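Local coordinates for cytolethal distending toxin subunit B (Escherichia coli, PDB 2F1N), which nicks DNA as the DNase I-like endonuclease subunit of a tripartite bacterial toxin, very probably causing the damage that arrests intoxicated cells at G2/M, at residues H147-A150 with N154-P157; S124-G129 with V160-N165; D192-L197 with S205-P210; T20-G25 with L183-R188; A213-T216 with T220-Y223. One frame throughout, in Å; residues are numbered along the deposited sequence.

Contact 1: residues H147-A150 with N154-P157; sequences HAIA and NDAP
The amide nitrogen ND2 of N154 is held by two backbone carbonyls, that of I149 across the contact and that of F186 in the loop after strand 179-183. Its bond to I149 O is 2.9 Å long, and the acceptor lies almost in the amide plane of N154; with two main-chain acceptors the rotation of the amide is settled. At the other corner OD1 of N154 accepts from R188 NE and, at 3.1 Å, from A156 N. The latter bond closes an Asx turn, its donor standing above the carbonyl plane of the asparagine. The turn leads the chain into helix 156-168, yet D155, at the N-cap position, makes no capping bond with its side chain. Its carboxylate reaches back instead to the chain leaving strand 141-147, where OD1 takes I149 N at 2.7 Å on its syn lone pair in a nearly straight bond (174°). With CG of D155 lodged between the backbone N and the carbonyl carbon (chi1 58°), the acid crosses the I149 side chain at about a right angle, and CG1 and CD1 of I149 rest against the carboxylate. A water lies 2.6 Å from D155 OD2 and 2.7 Å from H147 O, joining the two. CB of A148 points at the start of the helix, 4.0 Å from A156 CB, and the backbone of A148 is bonded to that of D185.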
# COMPACT_ATOMS: atom_id res chain seq x y z
N HIS A 147 5.72 3.41 -3.94
CA HIS A 147 6.48 4.57 -3.50
C HIS A 147 7.19 5.18 -4.70
O HIS A 147 8.30 4.77 -5.07
CB HIS A 147 7.48 4.19 -2.42
CG HIS A 147 8.24 5.37 -1.89
ND1 HIS A 147 9.38 5.22 -1.12
CD2 HIS A 147 8.03 6.71 -2.02
CE1 HIS A 147 9.84 6.42 -0.81
NE2 HIS A 147 9.04 7.35 -1.34
N ALA A 148 6.56 6.17 -5.32
CA ALA A 148 7.09 6.79 -6.53
C ALA A 148 8.27 7.67 -6.17
O ALA A 148 8.40 8.04 -5.02
CB ALA A 148 5.98 7.62 -7.22
N ILE A 149 9.12 7.98 -7.15
CA ILE A 149 10.36 8.72 -6.89
C ILE A 149 10.05 10.16 -6.57
O ILE A 149 9.15 10.75 -7.19
CB ILE A 149 11.28 8.63 -8.11
CG1 ILE A 149 11.67 7.18 -8.39
CG2 ILE A 149 12.59 9.54 -7.86
CD1 ILE A 149 12.19 7.00 -9.85
N ALA A 150 10.78 10.73 -5.60
CA ALA A 150 10.57 12.14 -5.30
C ALA A 150 11.43 12.92 -6.30
O ALA A 150 12.62 13.21 -6.08
CB ALA A 150 10.95 12.47 -3.84
N ASN A 154 7.78 12.35 -12.31
CA ASN A 154 8.19 11.04 -11.80
C ASN A 154 7.42 9.86 -12.37
O ASN A 154 6.69 9.98 -13.39
CB ASN A 154 8.12 11.06 -10.26
CG ASN A 154 6.68 10.97 -9.72
OD1 ASN A 154 5.69 10.92 -10.49
ND2 ASN A 154 6.56 10.95 -8.39
N ASP A 155 7.61 8.70 -11.74
CA ASP A 155 7.06 7.44 -12.24
C ASP A 155 5.65 7.07 -11.77
O ASP A 155 5.13 5.98 -12.09
CB ASP A 155 8.06 6.32 -11.94
CG ASP A 155 8.40 6.18 -10.44
OD1 ASP A 155 8.34 7.19 -9.66
OD2 ASP A 155 8.77 5.07 -9.99
N ALA A 156 4.99 7.99 -11.05
CA ALA A 156 3.64 7.66 -10.55
C ALA A 156 2.66 7.20 -11.64
O ALA A 156 2.01 6.16 -11.46
CB ALA A 156 3.04 8.79 -9.69
N PRO A 157 2.50 7.93 -12.76
CA PRO A 157 1.54 7.46 -13.79
C PRO A 157 1.90 6.06 -14.32
O PRO A 157 1.01 5.22 -14.52
CB PRO A 157 1.66 8.50 -14.89
CG PRO A 157 2.11 9.79 -14.20
CD PRO A 157 3.09 9.24 -13.14
O HOH W 1 8.99 4.01 -7.59

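Contact 2: residues S124-G129 with V160-N165; sequences SPVRQG and VEEVYN
Polar contacts between the carboxylate of E162 and the main chain of S124 and P125 carry this meeting. OE1 of E162 comes within 2.7 Å of S124 O, a distance so short between two oxygens that the acid group probably holds a proton, at least part of the time. The other oxygen, OE2, faces a water at 2.6 Å, and the same water lies 3.2 Å from P125 O, so the carboxylate also reaches the loop indirectly. E162 gets this far because its chain is stretched out, CG being anti to the backbone N (chi1 -173°) and the carbons beyond remaining extended.

The loop belongs to the hairpin connection between strands 119-123 and 133-138, at the edge of the six-stranded sheet, while helix 156-168 packs on that sheet through V160 and V163, which touch strand 179-183. Packing is thin by comparison. The CG2 methyl of V126 lies against the carboxylate, 3.5 Å from E162 OE1, and also near CD and CB of E162, the valine and the glutamate chain running antiparallel alongside one another. V126 further touches A158 and L159 one turn back on the helix, and R127 NH1 bonds to N153 O just ahead of it.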
# COMPACT_ATOMS: atom_id res chain seq x y z
N SER A 124 7.96 -5.24 -11.41
CA SER A 124 9.25 -4.58 -11.52
C SER A 124 9.12 -3.06 -11.52
O SER A 124 8.09 -2.51 -11.90
CB SER A 124 9.96 -5.08 -12.81
OG SER A 124 10.18 -6.48 -12.63
N PRO A 125 10.17 -2.37 -11.07
CA PRO A 125 10.20 -0.92 -11.15
C PRO A 125 10.00 -0.49 -12.59
O PRO A 125 10.43 -1.21 -13.50
CB PRO A 125 11.65 -0.57 -10.75
CG PRO A 125 12.06 -1.72 -9.86
CD PRO A 125 11.38 -2.94 -10.44
N VAL A 126 9.38 0.65 -12.77
CA VAL A 126 9.08 1.16 -14.12
C VAL A 126 10.09 2.18 -14.59
O VAL A 126 10.02 2.65 -15.74
CB VAL A 126 7.66 1.74 -14.21
CG1 VAL A 126 7.34 2.10 -15.64
CG2 VAL A 126 6.64 0.70 -13.68
N ARG A 127 11.07 2.48 -13.74
CA ARG A 127 12.09 3.49 -14.05
C ARG A 127 13.36 3.13 -13.29
O ARG A 127 13.30 2.63 -12.15
CB ARG A 127 11.57 4.87 -13.61
CG ARG A 127 12.39 6.08 -14.03
CD ARG A 127 11.75 7.40 -13.68
NE ARG A 127 10.55 7.64 -14.49
CZ ARG A 127 10.01 8.84 -14.70
NH1 ARG A 127 10.54 9.92 -14.16
NH2 ARG A 127 8.93 8.95 -15.45
N GLN A 128 14.53 3.38 -13.89
CA GLN A 128 15.77 3.24 -13.14
C GLN A 128 15.76 4.09 -11.89
O GLN A 128 15.43 5.27 -11.92
CB GLN A 128 16.97 3.60 -14.00
CG GLN A 128 17.91 2.42 -14.20
CD GLN A 128 19.15 2.82 -14.99
OE1 GLN A 128 20.20 3.08 -14.40
NE2 GLN A 128 19.02 2.89 -16.32
N GLY A 129 16.09 3.44 -10.78
CA GLY A 129 16.02 4.07 -9.46
C GLY A 129 14.64 4.11 -8.82
O GLY A 129 14.48 4.64 -7.72
N VAL A 160 0.87 3.25 -11.95
CA VAL A 160 -0.57 2.97 -12.01
C VAL A 160 -0.83 2.18 -13.29
O VAL A 160 -1.60 1.20 -13.28
CB VAL A 160 -1.43 4.24 -12.02
CG1 VAL A 160 -2.94 3.89 -12.19
CG2 VAL A 160 -1.26 5.02 -10.70
N GLU A 161 -0.21 2.61 -14.39
CA GLU A 161 -0.38 1.94 -15.67
C GLU A 161 0.12 0.48 -15.65
O GLU A 161 -0.51 -0.43 -16.26
CB GLU A 161 0.22 2.76 -16.81
CG GLU A 161 -0.52 4.09 -16.98
CD GLU A 161 0.25 5.17 -17.72
OE1 GLU A 161 1.45 4.98 -18.04
OE2 GLU A 161 -0.36 6.25 -17.94
N GLU A 162 1.22 0.25 -14.94
CA GLU A 162 1.71 -1.11 -14.77
C GLU A 162 0.70 -2.04 -14.10
O GLU A 162 0.53 -3.17 -14.52
CB GLU A 162 3.06 -1.18 -14.05
CG GLU A 162 3.64 -2.62 -14.04
CD GLU A 162 5.11 -2.70 -13.66
OE1 GLU A 162 5.46 -2.37 -12.53
OE2 GLU A 162 5.93 -3.14 -14.49
N VAL A 163 0.00 -1.55 -13.07
CA VAL A 163 -0.99 -2.37 -12.36
C VAL A 163 -2.17 -2.61 -13.29
O VAL A 163 -2.64 -3.73 -13.41
CB VAL A 163 -1.50 -1.68 -11.08
CG1 VAL A 163 -2.67 -2.47 -10.47
CG2 VAL A 163 -0.32 -1.54 -10.05
N TYR A 164 -2.66 -1.57 -13.94
CA TYR A 164 -3.79 -1.75 -14.86
C TYR A 164 -3.43 -2.80 -15.95
O TYR A 164 -4.22 -3.71 -16.27
CB TYR A 164 -4.03 -0.41 -15.57
CG TYR A 164 -4.95 -0.52 -16.78
CD1 TYR A 164 -6.33 -0.53 -16.63
CD2 TYR A 164 -4.41 -0.60 -18.07
CE1 TYR A 164 -7.16 -0.58 -17.76
CE2 TYR A 164 -5.22 -0.69 -19.18
CZ TYR A 164 -6.59 -0.68 -19.02
OH TYR A 164 -7.40 -0.74 -20.16
N ASN A 165 -2.26 -2.65 -16.55
CA ASN A 165 -1.87 -3.61 -17.61
C ASN A 165 -1.61 -5.04 -17.12
O ASN A 165 -1.86 -6.02 -17.86
CB ASN A 165 -0.71 -3.07 -18.46
CG ASN A 165 -1.16 -1.94 -19.39
OD1 ASN A 165 -2.02 -2.13 -20.26
ND2 ASN A 165 -0.59 -0.77 -19.24
O HOH W 2 8.33 -2.79 -15.32

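Contact 3: residues D192-L197 with S205-P210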
# COMPACT_ATOMS: atom_id res chain seq x y z
N ASP A 192 -2.43 16.00 -10.44
CA ASP A 192 -1.25 15.85 -11.24
C ASP A 192 -1.03 14.44 -11.76
O ASP A 192 -0.56 14.25 -12.86
CB ASP A 192 -0.01 16.32 -10.47
CG ASP A 192 1.17 16.48 -11.35
OD1 ASP A 192 1.14 17.39 -12.22
OD2 ASP A 192 2.19 15.77 -11.28
N LEU A 193 -1.36 13.44 -10.94
CA LEU A 193 -1.35 12.07 -11.42
C LEU A 193 -2.48 11.84 -12.47
O LEU A 193 -2.21 11.28 -13.53
CB LEU A 193 -1.59 11.13 -10.24
CG LEU A 193 -1.67 9.64 -10.57
CD1 LEU A 193 -0.38 9.13 -11.32
CD2 LEU A 193 -1.86 8.92 -9.22
N GLU A 194 -3.70 12.28 -12.16
CA GLU A 194 -4.88 11.95 -12.99
C GLU A 194 -4.68 12.42 -14.43
O GLU A 194 -4.93 11.66 -15.39
CB GLU A 194 -6.17 12.57 -12.39
CG GLU A 194 -7.42 12.39 -13.25
CD GLU A 194 -7.91 10.95 -13.32
OE1 GLU A 194 -7.35 10.07 -12.61
OE2 GLU A 194 -8.87 10.69 -14.09
N MET A 195 -4.17 13.66 -14.58
CA MET A 195 -4.01 14.29 -15.91
C MET A 195 -2.90 13.68 -16.78
O MET A 195 -2.82 13.94 -17.99
CB MET A 195 -3.87 15.82 -15.82
CG MET A 195 -2.43 16.33 -15.65
SD MET A 195 -2.32 18.05 -15.10
CE MET A 195 -1.96 18.93 -16.53
N ASN A 196 -2.04 12.89 -16.14
CA ASN A 196 -0.93 12.21 -16.78
C ASN A 196 -1.14 10.70 -16.98
O ASN A 196 -0.24 9.99 -17.40
CB ASN A 196 0.37 12.58 -16.05
CG ASN A 196 0.77 14.01 -16.39
OD1 ASN A 196 1.10 14.26 -17.54
ND2 ASN A 196 0.72 14.94 -15.42
N LEU A 197 -2.35 10.23 -16.71
CA LEU A 197 -2.73 8.86 -17.05
C LEU A 197 -3.29 8.78 -18.47
O LEU A 197 -3.87 9.74 -18.96
CB LEU A 197 -3.77 8.33 -16.06
CG LEU A 197 -3.28 8.23 -14.63
CD1 LEU A 197 -4.44 8.00 -13.74
CD2 LEU A 197 -2.25 7.09 -14.51
N SER A 205 -10.29 3.76 -13.56
CA SER A 205 -9.89 3.96 -12.19
C SER A 205 -10.43 5.25 -11.61
O SER A 205 -10.99 6.10 -12.31
CB SER A 205 -8.34 3.97 -12.08
OG SER A 205 -7.85 5.07 -12.83
N GLU A 206 -10.26 5.41 -10.30
CA GLU A 206 -10.59 6.68 -9.64
C GLU A 206 -9.52 6.93 -8.59
O GLU A 206 -9.02 5.99 -7.94
CB GLU A 206 -11.99 6.58 -8.98
CG GLU A 206 -12.12 5.48 -7.96
CD GLU A 206 -13.54 5.29 -7.44
OE1 GLU A 206 -14.44 6.07 -7.84
OE2 GLU A 206 -13.73 4.37 -6.60
N ILE A 207 -9.16 8.19 -8.42
CA ILE A 207 -8.20 8.55 -7.38
C ILE A 207 -8.98 8.89 -6.13
O ILE A 207 -9.93 9.65 -6.20
CB ILE A 207 -7.31 9.69 -7.88
CG1 ILE A 207 -6.47 9.19 -9.09
CG2 ILE A 207 -6.41 10.18 -6.77
CD1 ILE A 207 -5.57 10.23 -9.68
N ILE A 208 -8.60 8.30 -4.99
CA ILE A 208 -9.27 8.58 -3.71
C ILE A 208 -8.26 9.27 -2.80
O ILE A 208 -7.34 8.63 -2.30
CB ILE A 208 -9.85 7.26 -3.10
CG1 ILE A 208 -10.68 6.52 -4.13
CG2 ILE A 208 -10.72 7.50 -1.83
CD1 ILE A 208 -10.75 5.04 -3.88
N SER A 209 -8.44 10.56 -2.56
CA SER A 209 -7.43 11.35 -1.83
C SER A 209 -8.10 12.18 -0.77
O SER A 209 -9.26 12.58 -0.94
CB SER A 209 -6.63 12.25 -2.78
OG SER A 209 -7.52 13.01 -3.57
N PRO A 210 -7.37 12.47 0.31
CA PRO A 210 -7.96 13.27 1.40
C PRO A 210 -7.93 14.76 1.04
O PRO A 210 -7.15 15.23 0.24
CB PRO A 210 -7.06 12.96 2.60
CG PRO A 210 -5.69 12.72 2.01
CD PRO A 210 -5.97 12.08 0.61
O HOH W 3 -8.58 7.67 -12.42
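E194 of the 190-194 helix and I207, on strand 205-208, mark the closest backbone approach, their CA atoms being 7.4 Å apart. At this spacing the main chains make no hydrogen bond to each other, and side chains bridge the gap. A type I beta turn runs from E194 to L197, closed by L197 N to E194 O. N196 adds a side-chain bond within the same segment, its ND2 donating to D192 O at 2.9 Å with the donor in the carbonyl plane.

Across the gap, CD1 of I207 carries the apolar contact. CG1 of I207 is anti to the carbonyl carbon (chi1 -65°) and the chain runs on extended, which brings CD1 up to the helix. It meets L193 CD2 at 4.0 Å and E194 CB at 3.6 Å, and OE1 of E194 lies 3.4 Å from the same methyl. The isoleucine thus reaches from an outermost strand of the six-stranded sheet to a short helix that lies over that sheet, and Y223 of the adjacent strand 222-228 touches both L193 and I207. Residues 192-197 belong to the nuclear localization signal, here folded into ordered structure.

E194 bends at chi2 (69°), bringing its carboxylate back along the isoleucine in the opposite sense. A water donates to E194 OE1 at 2.7 Å and to S205 OG at 2.7 Å; the serine hydroxyl is bonded to V201 O as well. OE2 of E194 has a long, weak ion pair with R202.

Contact 4: residues T20-G25 with L183-R188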
# COMPACT_ATOMS: atom_id res chain seq x y z
N THR A 20 -2.56 3.78 4.16
CA THR A 20 -1.20 3.81 3.68
C THR A 20 -0.39 4.76 4.58
O THR A 20 -0.93 5.78 5.05
CB THR A 20 -1.20 4.27 2.21
OG1 THR A 20 0.15 4.39 1.76
CG2 THR A 20 -1.77 5.70 2.04
N TRP A 21 0.86 4.38 4.88
CA TRP A 21 1.72 5.24 5.65
C TRP A 21 3.19 5.14 5.23
O TRP A 21 3.75 4.05 5.17
CB TRP A 21 1.56 4.84 7.14
CG TRP A 21 2.24 5.83 8.09
CD1 TRP A 21 2.41 7.17 7.89
CD2 TRP A 21 2.86 5.53 9.35
NE1 TRP A 21 3.09 7.73 8.96
CE2 TRP A 21 3.37 6.74 9.87
CE3 TRP A 21 3.02 4.35 10.11
CZ2 TRP A 21 4.03 6.81 11.11
CZ3 TRP A 21 3.67 4.41 11.32
CH2 TRP A 21 4.17 5.64 11.82
N ASN A 22 3.80 6.28 4.91
CA ASN A 22 5.23 6.29 4.68
C ASN A 22 5.84 6.63 6.04
O ASN A 22 5.67 7.74 6.56
CB ASN A 22 5.55 7.38 3.64
CG ASN A 22 7.04 7.58 3.39
OD1 ASN A 22 7.86 7.26 4.22
ND2 ASN A 22 7.39 8.14 2.23
N LEU A 23 6.48 5.65 6.66
CA LEU A 23 6.90 5.85 8.03
C LEU A 23 8.32 6.38 8.13
O LEU A 23 8.79 6.62 9.27
CB LEU A 23 6.63 4.63 8.90
CG LEU A 23 7.25 3.27 8.67
CD1 LEU A 23 8.69 3.28 9.20
CD2 LEU A 23 6.46 2.18 9.36
N GLN A 24 8.96 6.63 6.98
CA GLN A 24 10.27 7.29 6.94
C GLN A 24 11.23 6.58 7.89
O GLN A 24 11.91 7.22 8.71
CB GLN A 24 10.13 8.77 7.29
CG GLN A 24 9.51 9.55 6.14
CD GLN A 24 9.71 11.09 6.29
OE1 GLN A 24 9.65 11.62 7.40
NE2 GLN A 24 9.98 11.76 5.18
N GLY A 25 11.28 5.25 7.73
CA GLY A 25 11.99 4.37 8.61
C GLY A 25 13.32 4.02 7.98
O GLY A 25 13.53 4.20 6.77
N LEU A 183 -2.08 1.84 -2.99
CA LEU A 183 -2.03 2.74 -1.83
C LEU A 183 -0.58 3.16 -1.71
O LEU A 183 0.30 2.31 -1.69
CB LEU A 183 -2.38 1.95 -0.58
CG LEU A 183 -3.86 1.52 -0.48
CD1 LEU A 183 -4.04 0.18 0.30
CD2 LEU A 183 -4.58 2.66 0.25
N GLY A 184 -0.32 4.44 -1.70
CA GLY A 184 1.07 4.79 -1.51
C GLY A 184 1.39 6.23 -1.55
O GLY A 184 0.48 7.08 -1.51
N ASP A 185 2.71 6.48 -1.53
CA ASP A 185 3.25 7.81 -1.66
C ASP A 185 3.59 7.99 -3.12
O ASP A 185 4.60 7.49 -3.65
CB ASP A 185 4.50 7.94 -0.76
CG ASP A 185 5.16 9.29 -0.85
OD1 ASP A 185 4.74 10.18 -1.67
OD2 ASP A 185 6.17 9.52 -0.15
N PHE A 186 2.72 8.74 -3.79
CA PHE A 186 2.87 8.95 -5.22
C PHE A 186 3.78 10.12 -5.56
O PHE A 186 4.16 10.31 -6.72
CB PHE A 186 1.50 9.14 -5.86
CG PHE A 186 0.67 7.89 -5.85
CD1 PHE A 186 0.89 6.89 -6.81
CD2 PHE A 186 -0.32 7.69 -4.88
CE1 PHE A 186 0.12 5.69 -6.77
CE2 PHE A 186 -1.11 6.51 -4.85
CZ PHE A 186 -0.88 5.52 -5.81
N ASN A 187 4.11 10.91 -4.54
CA ASN A 187 5.09 12.02 -4.70
C ASN A 187 4.72 13.03 -5.78
O ASN A 187 5.58 13.72 -6.31
CB ASN A 187 6.53 11.48 -4.90
CG ASN A 187 7.34 11.53 -3.63
OD1 ASN A 187 7.31 12.54 -2.88
ND2 ASN A 187 8.05 10.46 -3.33
N ARG A 188 3.42 13.15 -6.03
CA ARG A 188 2.77 14.21 -6.82
C ARG A 188 1.33 14.30 -6.34
O ARG A 188 0.81 13.33 -5.76
CB ARG A 188 2.88 13.93 -8.33
CG ARG A 188 2.16 12.67 -8.80
CD ARG A 188 2.06 12.68 -10.35
NE ARG A 188 3.33 12.43 -11.01
CZ ARG A 188 3.53 12.62 -12.33
NH1 ARG A 188 2.56 13.16 -13.09
NH2 ARG A 188 4.69 12.31 -12.91
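The probable catalytic cleft of this DNase I-like protein lies where its two sheets meet, and it brings together N22 on strand 18-25 and D185, just past the end of strand 179-183. ND2 of N22 donates to D185 OD2 at 3.0 Å, with an N-H...O angle of 147°. The acceptor is nearly in the amide plane of N22, while the aspartate is met on its anti lone pair, and the amide and carboxylate planes stand 49° apart. Both side chains have CG anti to the backbone N (chi1 175° for N22), which points them into the gap between the segments. ND2 also bonds to E55 OE2, and OD1 of N22 accepts Q24 N at 3.0 Å in the carbonyl plane, an Asx turn; the amide is thereby pinned at both ends.

The sequence G184-D185-F186-N187 matches the Gly-Asp-X-Asn segment known from DNase I-like enzymes, consistent with a place in the active site. OD1 of D185 accepts a weak bond from N187 N, 3.0 Å away, and H147 packs against D185 and E55.

Toward the start of both segments the sheets approach through T20, whose CB is 3.8 Å from L183 CB. OG1 of T20 lies 3.4 Å from the CA of G184 but is bonded to Q54 NE2. G184 itself has a nearly fully extended backbone at the corner where the chain leaves strand 179-183.

Contact 5: residues A213-T216 with T220-Y223; sequences ATQT and TLDY
Strand 222-228 enters the six-stranded sheet through a short bend, and the loop before it is stitched to that bend by the hydroxyl of T214. OG1 of T214 accepts L221 N at 3.0 Å with an N-H...O angle of 157° and donates to D222 OD2 at 2.7 Å. It meets the carboxylate on the anti side, 20° out of its plane. OG1 stands between the backbone N and the carbonyl carbon of T214 (chi1 66°), a turn that leaves CG2 anti to the carbonyl carbon, where it lies 3.4 Å from D222 O. That carbonyl is buried and has no hydrogen-bonding partner in the model.

OD2 of D222 is also bonded to H254 ND1, a pairing like the Asp-His pair of DNase I-like nucleases. T214 would then be a second-shell group, consistent with a role in orienting the carboxylate that faces H254.

Alongside, the amide of Q215 crosses L221 obliquely, with CD1 of L221 3.6 Å from Q215 CD and almost as near to OE1 and NE2. CG2 of T220 touches CG2 of T214 at 4.1 Å, while the T220 hydroxyl turns to A212 O.

T214 is bonded through its backbone to F255 and packs on V257 of strand 257-261, from the other sheet. L221 and Y223 in turn bond to the backbone of F186 and G184, Y223 stacks on F186, and T220 lies against P190 of helix 190-194.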
# COMPACT_ATOMS: atom_id res chain seq x y z
N ALA A 213 -3.49 18.01 3.54
CA ALA A 213 -2.14 17.64 3.25
C ALA A 213 -1.79 16.35 3.99
O ALA A 213 -2.38 16.06 5.07
CB ALA A 213 -1.21 18.72 3.70
N THR A 214 -0.87 15.59 3.40
CA THR A 214 -0.50 14.29 3.98
C THR A 214 0.94 14.31 4.45
O THR A 214 1.46 13.30 4.95
CB THR A 214 -0.68 13.09 2.99
OG1 THR A 214 0.24 13.23 1.90
CG2 THR A 214 -2.04 13.07 2.37
N GLN A 215 1.57 15.46 4.30
CA GLN A 215 2.89 15.65 4.85
C GLN A 215 3.06 17.06 5.37
O GLN A 215 2.15 17.89 5.26
CB GLN A 215 4.03 15.18 3.91
CG GLN A 215 4.02 15.68 2.48
CD GLN A 215 5.47 15.88 1.96
OE1 GLN A 215 6.34 14.99 2.08
NE2 GLN A 215 5.73 17.03 1.42
N THR A 216 4.19 17.32 5.99
CA THR A 216 4.31 18.56 6.78
C THR A 216 4.56 19.78 5.89
O THR A 216 4.74 20.90 6.41
CB THR A 216 5.48 18.43 7.77
OG1 THR A 216 6.61 17.92 7.08
CG2 THR A 216 5.18 17.36 8.83
N THR A 220 -0.35 16.98 -0.77
CA THR A 220 -1.15 15.77 -0.64
C THR A 220 -0.48 14.74 -1.56
O THR A 220 -0.68 14.76 -2.76
CB THR A 220 -2.58 16.08 -1.12
OG1 THR A 220 -3.18 17.04 -0.21
CG2 THR A 220 -3.49 14.84 -1.04
N LEU A 221 0.37 13.90 -0.98
CA LEU A 221 1.20 12.97 -1.74
C LEU A 221 0.82 11.51 -1.54
O LEU A 221 1.28 10.63 -2.29
CB LEU A 221 2.66 13.14 -1.34
CG LEU A 221 3.23 14.53 -1.60
CD1 LEU A 221 4.75 14.54 -1.25
CD2 LEU A 221 2.96 15.05 -3.00
N ASP A 222 0.07 11.25 -0.47
CA ASP A 222 -0.22 9.86 -0.03
C ASP A 222 -1.71 9.63 -0.19
O ASP A 222 -2.52 10.31 0.46
CB ASP A 222 0.16 9.72 1.45
CG ASP A 222 1.59 10.07 1.70
OD1 ASP A 222 2.44 9.19 1.39
OD2 ASP A 222 1.98 11.20 2.16
N TYR A 223 -2.08 8.66 -1.00
CA TYR A 223 -3.49 8.44 -1.25
C TYR A 223 -3.67 7.11 -1.97
O TYR A 223 -2.75 6.28 -1.95
CB TYR A 223 -4.07 9.67 -2.03
CG TYR A 223 -3.28 10.12 -3.23
CD1 TYR A 223 -3.53 9.58 -4.50
CD2 TYR A 223 -2.30 11.14 -3.13
CE1 TYR A 223 -2.79 10.01 -5.63
CE2 TYR A 223 -1.53 11.57 -4.25
CZ TYR A 223 -1.79 11.01 -5.48
OH TYR A 223 -1.07 11.42 -6.55

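Overall arrangement
Contacts 4 and 5, with centres about 8 Å apart, adjoin the probable active site between the two sheets; R188 O meets Y223 OH at 2.8 Å. Contact 1 lies about 11 Å from contact 4, centre to centre, and also borders the segment 183-188, with R188 NE 2.8 Å from N154 OD1. Contact 2 shares helix 156-168 with contact 1, about 9 Å away centre to centre, but stands about 16 Å from contact 4, at the surface. Contact 3 joins the group through L193, which touches P157, F186 and Y223. Contacts 2 and 5 are the farthest apart, about 21 Å between centres.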